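Local coordinates for protein tRNA (cytosine(72)-C(5))-methyltransferase (Pyrococcus horikoshii, PDB 5ZVE) that methylates the C5 position of cytosine 72 in several tRNAs, using S-adenosyl-L-methionine as methyl donor, at residues E34-V40 / E69-R75; Y66-G70 / M187-R191; Y180-S186 / P208-H214; L279-P283 / L370-F374. All coordinates share one frame. Numbering follows the deposited sequence.

Contact 1 (E34-V40 / E69-R75); sequences EHYYIRV and EGLYFVR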
loop_
_atom_site.group_PDB
_atom_site.type_symbol
_atom_site.label_atom_id
_atom_site.label_comp_id
_atom_site.label_asym_id
_atom_site.label_seq_id
_atom_site.Cartn_x
_atom_site.Cartn_y
_atom_site.Cartn_z
ATOM N N GLU A 34 -10.322 -4.427 5.512
ATOM C CA GLU A 34 -11.060 -4.833 6.702
ATOM C C GLU A 34 -10.109 -5.014 7.878
ATOM O O GLU A 34 -10.463 -4.737 9.028
ATOM C CB GLU A 34 -11.841 -6.125 6.440
ATOM C CG GLU A 34 -12.961 -5.997 5.407
ATOM C CD GLU A 34 -12.470 -5.994 3.959
ATOM O OE1 GLU A 34 -11.246 -6.063 3.723
ATOM O OE2 GLU A 34 -13.321 -5.928 3.050
ATOM N N HIS A 35 -8.903 -5.490 7.580
ATOM C CA HIS A 35 -7.862 -5.657 8.588
ATOM C C HIS A 35 -6.703 -4.711 8.299
ATOM O O HIS A 35 -5.982 -4.871 7.307
ATOM C CB HIS A 35 -7.364 -7.104 8.638
ATOM C CG HIS A 35 -8.339 -8.063 9.251
ATOM N ND1 HIS A 35 -8.053 -9.396 9.439
ATOM C CD2 HIS A 35 -9.605 -7.881 9.703
ATOM C CE1 HIS A 35 -9.094 -9.996 9.996
ATOM N NE2 HIS A 35 -10.048 -9.099 10.163
ATOM N N TYR A 36 -6.523 -3.727 9.171
ATOM C CA TYR A 36 -5.510 -2.701 8.965
ATOM C C TYR A 36 -4.227 -3.080 9.690
ATOM O O TYR A 36 -4.163 -3.040 10.927
ATOM C CB TYR A 36 -6.021 -1.341 9.444
ATOM C CG TYR A 36 -5.096 -0.190 9.133
ATOM C CD1 TYR A 36 -4.807 0.157 7.817
ATOM C CD2 TYR A 36 -4.513 0.551 10.149
ATOM C CE1 TYR A 36 -3.965 1.213 7.527
ATOM C CE2 TYR A 36 -3.666 1.608 9.867
ATOM C CZ TYR A 36 -3.396 1.933 8.556
ATOM O OH TYR A 36 -2.556 2.984 8.275
ATOM N N TYR A 37 -3.209 -3.449 8.916
ATOM C CA TYR A 37 -1.986 -4.034 9.466
ATOM C C TYR A 37 -0.886 -3.000 9.714
ATOM O O TYR A 37 -0.792 -1.984 9.025
ATOM C CB TYR A 37 -1.449 -5.121 8.532
ATOM C CG TYR A 37 -2.014 -6.505 8.775
ATOM C CD1 TYR A 37 -3.192 -6.916 8.162
ATOM C CD2 TYR A 37 -1.365 -7.402 9.613
ATOM C CE1 TYR A 37 -3.710 -8.184 8.382
ATOM C CE2 TYR A 37 -1.874 -8.672 9.839
ATOM C CZ TYR A 37 -3.044 -9.057 9.220
ATOM O OH TYR A 37 -3.549 -10.316 9.446
ATOM N N ILE A 38 -0.063 -3.270 10.719
ATOM C CA ILE A 38 1.148 -2.503 10.960
ATOM C C ILE A 38 2.295 -3.470 11.189
ATOM O O ILE A 38 2.076 -4.613 11.594
ATOM C CB ILE A 38 1.019 -1.574 12.177
ATOM C CG1 ILE A 38 0.844 -2.404 13.459
ATOM C CG2 ILE A 38 -0.132 -0.602 11.986
ATOM C CD1 ILE A 38 0.757 -1.583 14.726
ATOM N N ARG A 39 3.518 -3.025 10.927
ATOM C CA ARG A 39 4.667 -3.864 11.226
ATOM C C ARG A 39 5.302 -3.456 12.541
ATOM O O ARG A 39 5.623 -2.293 12.748
ATOM C CB ARG A 39 5.708 -3.803 10.106
ATOM C CG ARG A 39 6.875 -4.762 10.328
ATOM C CD ARG A 39 7.929 -4.677 9.237
ATOM N NE ARG A 39 8.808 -3.518 9.382
ATOM C CZ ARG A 39 8.874 -2.502 8.528
ATOM N NH1 ARG A 39 8.119 -2.494 7.437
ATOM N NH2 ARG A 39 9.709 -1.496 8.759
ATOM N N VAL A 40 5.476 -4.419 13.435
ATOM C CA VAL A 40 6.228 -4.173 14.655
ATOM C C VAL A 40 7.703 -4.018 14.317
ATOM O O VAL A 40 8.307 -4.913 13.728
ATOM C CB VAL A 40 6.060 -5.315 15.677
ATOM C CG1 VAL A 40 6.810 -4.992 16.951
ATOM C CG2 VAL A 40 4.590 -5.572 15.951
ATOM N N GLU A 69 5.736 -10.444 13.414
ATOM C CA GLU A 69 5.868 -8.993 13.487
ATOM C C GLU A 69 4.586 -8.287 13.044
ATOM O O GLU A 69 4.565 -7.062 12.901
ATOM C CB GLU A 69 7.055 -8.510 12.646
ATOM C CG GLU A 69 6.919 -8.743 11.142
ATOM C CD GLU A 69 7.428 -10.106 10.711
ATOM O OE1 GLU A 69 6.921 -11.128 11.224
ATOM O OE2 GLU A 69 8.336 -10.152 9.855
ATOM N N GLY A 70 3.516 -9.045 12.829
ATOM C CA GLY A 70 2.275 -8.464 12.341
ATOM C C GLY A 70 1.214 -8.172 13.395
ATOM O O GLY A 70 0.880 -9.031 14.208
ATOM N N LEU A 71 0.668 -6.960 13.358
ATOM C CA LEU A 71 -0.490 -6.595 14.172
ATOM C C LEU A 71 -1.513 -5.941 13.275
ATOM O O LEU A 71 -1.145 -5.221 12.350
ATOM C CB LEU A 71 -0.115 -5.639 15.306
ATOM C CG LEU A 71 0.637 -6.185 16.520
ATOM C CD1 LEU A 71 1.053 -5.050 17.427
ATOM C CD2 LEU A 71 -0.218 -7.176 17.267
ATOM N N TYR A 72 -2.794 -6.170 13.538
ATOM C CA TYR A 72 -3.809 -5.515 12.730
ATOM C C TYR A 72 -4.974 -5.000 13.563
ATOM O O TYR A 72 -5.233 -5.476 14.671
ATOM C CB TYR A 72 -4.309 -6.460 11.623
ATOM C CG TYR A 72 -5.117 -7.642 12.103
ATOM C CD1 TYR A 72 -6.494 -7.542 12.267
ATOM C CD2 TYR A 72 -4.507 -8.863 12.382
ATOM C CE1 TYR A 72 -7.240 -8.618 12.705
ATOM C CE2 TYR A 72 -5.249 -9.946 12.823
ATOM C CZ TYR A 72 -6.615 -9.816 12.984
ATOM O OH TYR A 72 -7.369 -10.879 13.422
ATOM N N PHE A 73 -5.659 -4.004 13.019
ATOM C CA PHE A 73 -6.828 -3.433 13.660
ATOM C C PHE A 73 -8.047 -3.721 12.809
ATOM O O PHE A 73 -7.985 -3.662 11.579
ATOM C CB PHE A 73 -6.663 -1.926 13.864
ATOM C CG PHE A 73 -5.420 -1.547 14.618
ATOM C CD1 PHE A 73 -4.208 -1.408 13.964
ATOM C CD2 PHE A 73 -5.466 -1.335 15.989
ATOM C CE1 PHE A 73 -3.065 -1.061 14.661
ATOM C CE2 PHE A 73 -4.330 -0.989 16.690
ATOM C CZ PHE A 73 -3.124 -0.854 16.026
ATOM N N VAL A 74 -9.150 -4.066 13.457
ATOM C CA VAL A 74 -10.362 -4.373 12.722
ATOM C C VAL A 74 -11.042 -3.067 12.324
ATOM O O VAL A 74 -11.191 -2.150 13.136
ATOM C CB VAL A 74 -11.322 -5.253 13.544
ATOM C CG1 VAL A 74 -12.601 -5.506 12.767
ATOM C CG2 VAL A 74 -10.651 -6.578 13.896
ATOM N N ARG A 75 -11.468 -3.002 11.071
ATOM C CA ARG A 75 -12.103 -1.814 10.522
ATOM C C ARG A 75 -13.542 -1.675 11.017
ATOM O O ARG A 75 -14.219 -2.670 11.261
ATOM C CB ARG A 75 -12.051 -1.877 8.994
ATOM C CG ARG A 75 -12.818 -0.793 8.277
ATOM C CD ARG A 75 -14.009 -1.399 7.566
ATOM N NE ARG A 75 -13.737 -1.666 6.164
ATOM C CZ ARG A 75 -14.487 -2.442 5.388
ATOM N NH1 ARG A 75 -15.553 -3.052 5.883
ATOM N NH2 ARG A 75 -14.165 -2.605 4.111
#
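Strands 35-40 and 70-74 run antiparallel, their axes 4.2 Å apart at closest approach and 150° between directions. Paired backbone hydrogen bonds join Tyr-36 with Phe-73 (Tyr-36 N to Phe-73 O 2.8 Å, Phe-73 N to Tyr-36 O 2.7 Å) and Ile-38 with Leu-71; single hydrogen bonds from Arg-75 N to Glu-34 O (2.9 Å) and Val-40 N to Glu-69 O (2.8 Å) extend the ladder at its ends. One face carries an aromatic cluster: the His-35 and Tyr-72 rings form an offset stack (centroids 4.2 Å apart, planes at 14°), and Tyr-72 CB sits 3.4 Å from the Tyr-37 ring centroid, 2° off its normal, a CH-pi contact. On the other face Ile-38 CD1 meets Phe-73 CE1 at 3.9 Å, and Leu-71 and Phe-73 pack on helix 47-56. Arg-39 points to the first face, where its NH1 is hydrogen-bonded to Gln-182 OE1. Two central antiparallel strands with a connecting helix on one face fit the ferredoxin-like domain of RsmB/NOP methyltransferases.

Contact 2 (Y66-G70 / M187-R191); sequences YLPEG and MVTAR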
loop_
_atom_site.group_PDB
_atom_site.type_symbol
_atom_site.label_atom_id
_atom_site.label_comp_id
_atom_site.label_asym_id
_atom_site.label_seq_id
_atom_site.Cartn_x
_atom_site.Cartn_y
_atom_site.Cartn_z
ATOM N N TYR A 66 0.612 -15.746 11.453
ATOM C CA TYR A 66 1.529 -16.047 10.355
ATOM C C TYR A 66 2.774 -15.156 10.369
ATOM O O TYR A 66 3.865 -15.586 10.004
ATOM C CB TYR A 66 0.819 -15.901 9.015
ATOM C CG TYR A 66 -0.205 -16.970 8.711
ATOM C CD1 TYR A 66 0.180 -18.292 8.524
ATOM C CD2 TYR A 66 -1.550 -16.650 8.554
ATOM C CE1 TYR A 66 -0.749 -19.274 8.226
ATOM C CE2 TYR A 66 -2.486 -17.626 8.252
ATOM C CZ TYR A 66 -2.078 -18.935 8.087
ATOM O OH TYR A 66 -2.992 -19.917 7.783
ATOM N N LEU A 67 2.598 -13.907 10.779
ATOM C CA LEU A 67 3.707 -12.966 10.877
ATOM C C LEU A 67 3.900 -12.519 12.317
ATOM O O LEU A 67 3.121 -11.708 12.823
ATOM C CB LEU A 67 3.472 -11.741 9.995
ATOM C CG LEU A 67 3.500 -11.894 8.477
ATOM C CD1 LEU A 67 3.026 -10.607 7.878
ATOM C CD2 LEU A 67 4.901 -12.204 7.999
ATOM N N PRO A 68 4.937 -13.048 12.985
ATOM C CA PRO A 68 5.243 -12.650 14.364
ATOM C C PRO A 68 5.463 -11.142 14.510
ATOM O O PRO A 68 5.371 -10.625 15.620
ATOM C CB PRO A 68 6.526 -13.434 14.693
ATOM C CG PRO A 68 7.028 -13.960 13.393
ATOM C CD PRO A 68 5.850 -14.092 12.491
ATOM N N GLU A 69 5.736 -10.444 13.414
ATOM C CA GLU A 69 5.868 -8.993 13.487
ATOM C C GLU A 69 4.586 -8.287 13.044
ATOM O O GLU A 69 4.565 -7.062 12.901
ATOM C CB GLU A 69 7.055 -8.510 12.646
ATOM C CG GLU A 69 6.919 -8.743 11.142
ATOM C CD GLU A 69 7.428 -10.106 10.711
ATOM O OE1 GLU A 69 6.921 -11.128 11.224
ATOM O OE2 GLU A 69 8.336 -10.152 9.855
ATOM N N GLY A 70 3.516 -9.045 12.829
ATOM C CA GLY A 70 2.275 -8.464 12.341
ATOM C C GLY A 70 1.214 -8.172 13.395
ATOM O O GLY A 70 0.880 -9.031 14.208
ATOM N N MET A 187 4.305 -7.223 3.798
ATOM C CA MET A 187 5.134 -7.840 4.824
ATOM C C MET A 187 5.565 -9.255 4.439
ATOM O O MET A 187 6.710 -9.646 4.658
ATOM C CB MET A 187 4.389 -7.865 6.150
ATOM C CG MET A 187 4.299 -6.519 6.829
ATOM S SD MET A 187 3.745 -6.711 8.532
ATOM C CE MET A 187 1.967 -6.754 8.314
ATOM N N VAL A 188 4.640 -10.020 3.872
ATOM C CA VAL A 188 4.949 -11.352 3.364
ATOM C C VAL A 188 6.073 -11.284 2.329
ATOM O O VAL A 188 6.955 -12.144 2.294
ATOM C CB VAL A 188 3.701 -12.020 2.741
ATOM C CG1 VAL A 188 4.054 -13.367 2.151
ATOM C CG2 VAL A 188 2.604 -12.179 3.786
ATOM N N THR A 189 6.042 -10.246 1.498
ATOM C CA THR A 189 7.043 -10.057 0.449
ATOM C C THR A 189 8.475 -10.084 0.995
ATOM O O THR A 189 9.312 -10.844 0.510
ATOM C CB THR A 189 6.819 -8.725 -0.304
ATOM O OG1 THR A 189 5.545 -8.750 -0.961
ATOM C CG2 THR A 189 7.913 -8.497 -1.336
ATOM N N ALA A 190 8.750 -9.271 2.011
ATOM C CA ALA A 190 10.092 -9.206 2.593
ATOM C C ALA A 190 10.489 -10.529 3.244
ATOM O O ALA A 190 11.646 -10.943 3.177
ATOM C CB ALA A 190 10.178 -8.075 3.604
ATOM N N ARG A 191 9.526 -11.186 3.880
ATOM C CA ARG A 191 9.762 -12.502 4.466
ATOM C C ARG A 191 10.146 -13.534 3.405
ATOM O O ARG A 191 11.110 -14.283 3.566
ATOM C CB ARG A 191 8.521 -12.970 5.226
ATOM C CG ARG A 191 8.399 -12.382 6.616
ATOM C CD ARG A 191 9.210 -13.205 7.606
ATOM N NE ARG A 191 9.022 -12.746 8.978
ATOM C CZ ARG A 191 9.551 -13.341 10.038
ATOM N NH1 ARG A 191 10.298 -14.427 9.885
ATOM N NH2 ARG A 191 9.331 -12.855 11.249
#
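Leu-67 opens the contact with an apolar side chain directed at helix 184-193: Leu-67 CD1 lies 3.5 Å from Met-187 CB and 4.4 Å from Val-188 CG2, while Leu-67 CD2 approaches Arg-191 CG at 3.8 Å. Contacts to Met-187, Val-188 and Arg-191 place this leucine against one side of the helix, consistent with their i, i+1, i+4 spacing. Pro-68 lies against the arginine head, with Pro-68 CG 3.3 Å from Arg-191 NH2. These residues belong to a type I beta turn from Leu-67 to Gly-70, closed by the hydrogen bond from Gly-70 N to Leu-67 O (2.7 Å); the turn leads into strand 70-74 of the ferredoxin-like domain, so the contact docks that domain on the helix preceding the first strand, 201-203, of the Rossmann-like methyltransferase sheet. Glu-69 supplies the polar part. Its carboxylate meets the arginine side-on in a bidentate salt bridge, Arg-191 NE to Glu-69 OE2 at 2.8 Å and Arg-191 NH2 to Glu-69 OE1 at 3.0 Å, with OE2 near the guanidinium plane. Glu-69 OE2 also accepts a hydrogen bond from His-214 of helix 210-218. Gly-70 completes the segment through a looser approach, its CA 4.4 Å from Met-187 CE, and Met-187 continues onto Tyr-37 and Arg-39 of strand 35-40.

Contact 3 (Y180-S186 / P208-H214); sequences YPQGLPS and PGGKTTH. With SAH (S-adenosyl-L-homocysteine), chain C.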
loop_
_atom_site.group_PDB
_atom_site.type_symbol
_atom_site.label_atom_id
_atom_site.label_comp_id
_atom_site.label_asym_id
_atom_site.label_seq_id
_atom_site.Cartn_x
_atom_site.Cartn_y
_atom_site.Cartn_z
ATOM N N TYR A 180 5.574 0.438 11.839
ATOM C CA TYR A 180 5.443 1.020 10.512
ATOM C C TYR A 180 4.207 0.450 9.828
ATOM O O TYR A 180 4.138 -0.754 9.566
ATOM C CB TYR A 180 6.700 0.749 9.682
ATOM C CG TYR A 180 6.701 1.423 8.334
ATOM C CD1 TYR A 180 7.172 2.721 8.191
ATOM C CD2 TYR A 180 6.231 0.765 7.204
ATOM C CE1 TYR A 180 7.173 3.345 6.961
ATOM C CE2 TYR A 180 6.228 1.379 5.978
ATOM C CZ TYR A 180 6.701 2.670 5.857
ATOM O OH TYR A 180 6.702 3.287 4.630
ATOM N N PRO A 181 3.213 1.307 9.561
ATOM C CA PRO A 181 1.986 0.853 8.897
ATOM C C PRO A 181 2.301 0.277 7.516
ATOM O O PRO A 181 2.973 0.923 6.721
ATOM C CB PRO A 181 1.131 2.125 8.801
ATOM C CG PRO A 181 2.057 3.262 9.076
ATOM C CD PRO A 181 3.163 2.730 9.929
ATOM N N GLN A 182 1.832 -0.941 7.263
ATOM C CA GLN A 182 2.225 -1.706 6.089
ATOM C C GLN A 182 1.268 -2.880 5.920
ATOM O O GLN A 182 0.911 -3.531 6.900
ATOM C CB GLN A 182 3.668 -2.200 6.232
ATOM C CG GLN A 182 4.242 -2.855 4.988
ATOM C CD GLN A 182 5.671 -3.336 5.181
ATOM O OE1 GLN A 182 6.037 -3.846 6.243
ATOM N NE2 GLN A 182 6.490 -3.168 4.150
ATOM N N GLY A 183 0.852 -3.152 4.689
ATOM C CA GLY A 183 -0.112 -4.209 4.441
ATOM C C GLY A 183 0.461 -5.598 4.656
ATOM O O GLY A 183 1.675 -5.793 4.589
ATOM N N LEU A 184 -0.417 -6.562 4.926
ATOM C CA LEU A 184 -0.011 -7.953 5.109
ATOM C C LEU A 184 0.754 -8.485 3.880
ATOM O O LEU A 184 1.849 -9.021 4.036
ATOM C CB LEU A 184 -1.232 -8.832 5.434
ATOM C CG LEU A 184 -1.123 -10.361 5.452
ATOM C CD1 LEU A 184 -0.006 -10.813 6.338
ATOM C CD2 LEU A 184 -2.418 -11.000 5.920
ATOM N N PRO A 185 0.198 -8.333 2.657
ATOM C CA PRO A 185 0.970 -8.828 1.508
ATOM C C PRO A 185 2.375 -8.215 1.391
ATOM O O PRO A 185 3.323 -8.937 1.076
ATOM C CB PRO A 185 0.108 -8.440 0.301
ATOM C CG PRO A 185 -0.954 -7.541 0.819
ATOM C CD PRO A 185 -1.135 -7.855 2.247
ATOM N N SER A 186 2.511 -6.921 1.669
ATOM C CA SER A 186 3.824 -6.279 1.602
ATOM C C SER A 186 4.806 -6.869 2.615
ATOM O O SER A 186 5.996 -7.007 2.323
ATOM C CB SER A 186 3.696 -4.774 1.820
ATOM O OG SER A 186 3.137 -4.146 0.683
ATOM N N PRO A 208 8.923 4.733 -0.164
ATOM C CA PRO A 208 9.476 5.365 1.044
ATOM C C PRO A 208 10.215 4.428 2.016
ATOM O O PRO A 208 10.640 4.884 3.077
ATOM C CB PRO A 208 8.233 5.945 1.724
ATOM C CG PRO A 208 7.141 5.026 1.324
ATOM C CD PRO A 208 7.455 4.613 -0.088
ATOM N N GLY A 209 10.367 3.155 1.671
ATOM C CA GLY A 209 11.221 2.272 2.450
ATOM C C GLY A 209 10.502 1.285 3.345
ATOM O O GLY A 209 11.090 0.764 4.296
ATOM N N GLY A 210 9.233 1.030 3.045
ATOM C CA GLY A 210 8.454 0.044 3.769
ATOM C C GLY A 210 9.112 -1.323 3.786
ATOM O O GLY A 210 9.375 -1.887 4.843
ATOM N N LYS A 211 9.396 -1.857 2.606
ATOM C CA LYS A 211 9.981 -3.184 2.514
ATOM C C LYS A 211 11.470 -3.148 2.824
ATOM O O LYS A 211 12.029 -4.131 3.305
ATOM C CB LYS A 211 9.725 -3.799 1.137
ATOM C CG LYS A 211 8.252 -4.079 0.862
ATOM C CD LYS A 211 8.015 -4.493 -0.580
ATOM C CE LYS A 211 6.547 -4.777 -0.823
ATOM N NZ LYS A 211 5.729 -3.534 -0.759
ATOM N N THR A 212 12.117 -2.023 2.549
ATOM C CA THR A 212 13.541 -1.914 2.847
ATOM C C THR A 212 13.810 -2.014 4.349
ATOM O O THR A 212 14.689 -2.759 4.786
ATOM C CB THR A 212 14.132 -0.604 2.324
ATOM O OG1 THR A 212 13.891 -0.504 0.915
ATOM C CG2 THR A 212 15.629 -0.560 2.580
ATOM N N THR A 213 13.040 -1.272 5.136
ATOM C CA THR A 213 13.245 -1.239 6.579
ATOM C C THR A 213 12.828 -2.558 7.229
ATOM O O THR A 213 13.366 -2.943 8.265
ATOM C CB THR A 213 12.487 -0.060 7.228
ATOM O OG1 THR A 213 11.113 -0.068 6.815
ATOM C CG2 THR A 213 13.122 1.260 6.812
ATOM N N HIS A 214 11.878 -3.252 6.614
ATOM C CA HIS A 214 11.492 -4.581 7.072
ATOM C C HIS A 214 12.657 -5.561 6.915
ATOM O O HIS A 214 12.938 -6.353 7.814
ATOM C CB HIS A 214 10.257 -5.070 6.310
ATOM C CG HIS A 214 9.649 -6.318 6.867
ATOM N ND1 HIS A 214 8.577 -6.950 6.278
ATOM C CD2 HIS A 214 9.960 -7.050 7.966
ATOM C CE1 HIS A 214 8.255 -8.021 6.984
ATOM N NE2 HIS A 214 9.078 -8.102 8.013
HETATM N N SAH C . 8.892 -0.582 -2.227
HETATM C CA SAH C . 8.415 0.663 -1.635
HETATM C CB SAH C . 7.359 1.329 -2.517
HETATM C CG SAH C . 7.601 1.258 -4.027
HETATM S SD SAH C . 6.528 2.420 -4.906
HETATM C C SAH C . 7.901 0.484 -0.203
HETATM O O SAH C . 7.676 -0.631 0.265
HETATM O OXT SAH C . 7.703 1.456 0.526
HETATM C "C5'" SAH C . 7.512 2.366 -6.430
HETATM C "C4'" SAH C . 8.716 3.306 -6.434
HETATM O "O4'" SAH C . 9.426 3.170 -7.649
HETATM C "C3'" SAH C . 8.367 4.784 -6.315
HETATM O "O3'" SAH C . 8.898 5.285 -5.111
HETATM C "C2'" SAH C . 9.072 5.467 -7.472
HETATM O "O2'" SAH C . 9.793 6.584 -7.013
HETATM C "C1'" SAH C . 10.039 4.406 -7.956
HETATM N N9 SAH C . 10.380 4.506 -9.392
HETATM C C8 SAH C . 9.551 4.759 -10.455
HETATM N N7 SAH C . 10.290 4.751 -11.590
HETATM C C5 SAH C . 11.578 4.497 -11.267
HETATM C C6 SAH C . 12.738 4.380 -12.025
HETATM N N6 SAH C . 12.708 4.523 -13.348
HETATM N N1 SAH C . 13.932 4.107 -11.392
HETATM C C2 SAH C . 13.974 3.955 -10.020
HETATM N N3 SAH C . 12.821 4.076 -9.274
HETATM C C4 SAH C . 11.643 4.342 -9.889
HETATM O O HOH W 1 5.389 -1.706 1.684
HETATM O O HOH W 2 7.781 -5.510 3.916
#
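This is a buried, partly water-mediated contact between the end of strand 179-181 with the start of helix 184-193 and the glycine-rich cofactor loop of the class I methyltransferase fold, which leads from strand 201-203 into helix 210-218. Gly-209 is the N-cap of that helix, and its phi/psi of 105/20° is suited to glycine. Backbone amides grip the SAH carboxylate: Gly-210 N to SAH OXT at 3.0 Å and Lys-211 N to SAH O at 3.2 Å. Tyr-180 presses on the loop, its CE2 3.4 Å from Gly-210 CA and its OH 3.8 Å from Pro-208 CG; an ideal CB on Gly-210 would come within 3.3 Å of Tyr-180 CE2. Lys-211 NZ donates to Ser-186 OG (3.0 Å) and forms a salt bridge with Asp-273, while Gln-182 OE1 accepts from Arg-39. Water 1 takes hydrogen bonds from Gln-182 NE2 and Lys-211 NZ, each at 3.1 Å, and donates one to SAH O at 2.9 Å.

Contact 4 (L279-P283 / L370-F374); sequences LGVRP and LTQGF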
loop_
_atom_site.group_PDB
_atom_site.type_symbol
_atom_site.label_atom_id
_atom_site.label_comp_id
_atom_site.label_asym_id
_atom_site.label_seq_id
_atom_site.Cartn_x
_atom_site.Cartn_y
_atom_site.Cartn_z
ATOM N N LEU A 279 -3.810 -1.107 -9.333
ATOM C CA LEU A 279 -5.221 -1.463 -9.439
ATOM C C LEU A 279 -5.750 -2.130 -8.170
ATOM O O LEU A 279 -6.959 -2.212 -7.964
ATOM C CB LEU A 279 -5.442 -2.381 -10.648
ATOM C CG LEU A 279 -5.107 -1.770 -12.018
ATOM C CD1 LEU A 279 -5.211 -2.808 -13.128
ATOM C CD2 LEU A 279 -6.004 -0.567 -12.324
ATOM N N GLY A 280 -4.843 -2.602 -7.321
ATOM C CA GLY A 280 -5.231 -3.329 -6.125
ATOM C C GLY A 280 -5.341 -2.500 -4.857
ATOM O O GLY A 280 -5.757 -3.009 -3.818
ATOM N N VAL A 281 -4.975 -1.223 -4.927
ATOM C CA VAL A 281 -4.897 -0.417 -3.717
ATOM C C VAL A 281 -6.285 -0.035 -3.215
ATOM O O VAL A 281 -7.226 0.133 -3.990
ATOM C CB VAL A 281 -4.045 0.859 -3.921
ATOM C CG1 VAL A 281 -2.672 0.503 -4.466
ATOM C CG2 VAL A 281 -4.747 1.845 -4.822
ATOM N N ARG A 282 -6.405 0.066 -1.899
ATOM C CA ARG A 282 -7.676 0.365 -1.259
ATOM C C ARG A 282 -7.500 1.540 -0.299
ATOM O O ARG A 282 -6.422 1.720 0.265
ATOM C CB ARG A 282 -8.208 -0.874 -0.531
ATOM C CG ARG A 282 -8.407 -2.074 -1.449
ATOM C CD ARG A 282 -8.750 -3.327 -0.664
ATOM N NE ARG A 282 -10.108 -3.276 -0.139
ATOM C CZ ARG A 282 -10.616 -4.164 0.709
ATOM N NH1 ARG A 282 -9.875 -5.178 1.135
ATOM N NH2 ARG A 282 -11.863 -4.036 1.131
ATOM N N PRO A 283 -8.547 2.367 -0.138
ATOM C CA PRO A 283 -9.822 2.273 -0.850
ATOM C C PRO A 283 -9.728 2.870 -2.248
ATOM O O PRO A 283 -8.892 3.738 -2.491
ATOM C CB PRO A 283 -10.766 3.090 0.027
ATOM C CG PRO A 283 -9.889 4.134 0.612
ATOM C CD PRO A 283 -8.530 3.507 0.795
ATOM N N LEU A 370 -8.955 -9.967 2.560
ATOM C CA LEU A 370 -9.220 -8.771 3.356
ATOM C C LEU A 370 -8.066 -7.773 3.239
ATOM O O LEU A 370 -7.873 -6.913 4.102
ATOM C CB LEU A 370 -9.471 -9.151 4.820
ATOM C CG LEU A 370 -10.872 -9.594 5.249
ATOM C CD1 LEU A 370 -11.542 -10.503 4.230
ATOM C CD2 LEU A 370 -10.793 -10.284 6.613
ATOM N N THR A 371 -7.312 -7.894 2.151
ATOM C CA THR A 371 -6.129 -7.076 1.912
ATOM C C THR A 371 -6.288 -6.267 0.633
ATOM O O THR A 371 -7.305 -6.360 -0.048
ATOM C CB THR A 371 -4.857 -7.929 1.767
ATOM O OG1 THR A 371 -4.952 -8.706 0.567
ATOM C CG2 THR A 371 -4.673 -8.857 2.951
ATOM N N GLN A 372 -5.278 -5.468 0.308
ATOM C CA GLN A 372 -5.182 -4.888 -1.021
ATOM C C GLN A 372 -4.942 -5.987 -2.043
ATOM O O GLN A 372 -4.439 -7.062 -1.702
ATOM C CB GLN A 372 -4.068 -3.841 -1.072
ATOM C CG GLN A 372 -4.441 -2.566 -0.326
ATOM C CD GLN A 372 -3.376 -1.492 -0.391
ATOM O OE1 GLN A 372 -3.688 -0.300 -0.416
ATOM N NE2 GLN A 372 -2.113 -1.903 -0.399
ATOM N N GLY A 373 -5.315 -5.728 -3.292
ATOM C CA GLY A 373 -4.961 -6.616 -4.381
ATOM C C GLY A 373 -3.454 -6.588 -4.518
ATOM O O GLY A 373 -2.841 -5.523 -4.450
ATOM N N PHE A 374 -2.843 -7.750 -4.708
ATOM C CA PHE A 374 -1.394 -7.834 -4.623
ATOM C C PHE A 374 -0.862 -9.041 -5.370
ATOM O O PHE A 374 -1.608 -9.968 -5.689
ATOM C CB PHE A 374 -0.961 -7.889 -3.158
ATOM C CG PHE A 374 0.359 -7.225 -2.884
ATOM C CD1 PHE A 374 0.424 -5.859 -2.652
ATOM C CD2 PHE A 374 1.528 -7.968 -2.833
ATOM C CE1 PHE A 374 1.630 -5.246 -2.384
ATOM C CE2 PHE A 374 2.736 -7.359 -2.567
ATOM C CZ PHE A 374 2.788 -5.996 -2.344
#
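Arg-282 and Gln-372 bury the largest areas here, 71 and 69 Å², and Gly-280 follows with 46 Å². Arg-282 bonds through both backbone and side chain: its N donates to Gln-372 OE1 (3.1 Å, 170° at hydrogen), and its NH1 to Thr-371 O (3.1 Å, 153°), with that carbonyl near the guanidinium plane. The same guanidinium reaches the N-terminal region, in a salt bridge with Glu-34 and a hydrogen bond from NE to Glu-31 O. Gln-372 lays its aliphatic part along the other loop, Gln-372 CG 4.1 Å from Arg-282 CB and Gln-372 CB 3.3 Å from Gly-280 O, and OE1 lies 3.5 Å from Val-281 CA. Gly-280 O accepts from Gly-373 N at 2.8 Å, and the CA atoms of these two glycines stand only 3.7 Å apart. An ideal CB on Gly-280 would fall 2.3 Å from Gly-373 O, and one on Gly-373 would clash with Gly-280 CA; such close backbones call for glycine at both positions. Val-281 touches Cys-323, the predicted nucleophile, and Gly-280 is hydrogen-bonded to it through the backbone. With three hydrogen bonds and little apolar packing, the contact depends on directional polar bonding, consistent with a well-defined loop geometry beside the probable catalytic cysteine.

Overall arrangement
Arg-39 ties contact 1 to contact 3: its N lies 2.7 Å from Tyr-180 O and its NH1 2.8 Å from Gln-182 OE1, joining neighbouring strands of one sheet, and Arg-39 NH1 also lies 2.9 Å from Gly-210 O of the cofactor loop. Contacts 1 and 2 share Glu-69 and Gly-70. Contact 2, whose centre lies about 9 Å from that of contact 3, meets it through Glu-69 OE2 and His-214 NE2, 2.9 Å apart, and both use helix 184-193. Contact 4 joins contact 1 by the salt bridge Glu-34 OE1 to Arg-282 NH1 (3.1 Å) and contact 3 by packing of Pro-185 CB on Phe-374 CG (3.4 Å). Contact 3 binds SAH directly; the Arg-39 side chain is about 7 Å from SAH.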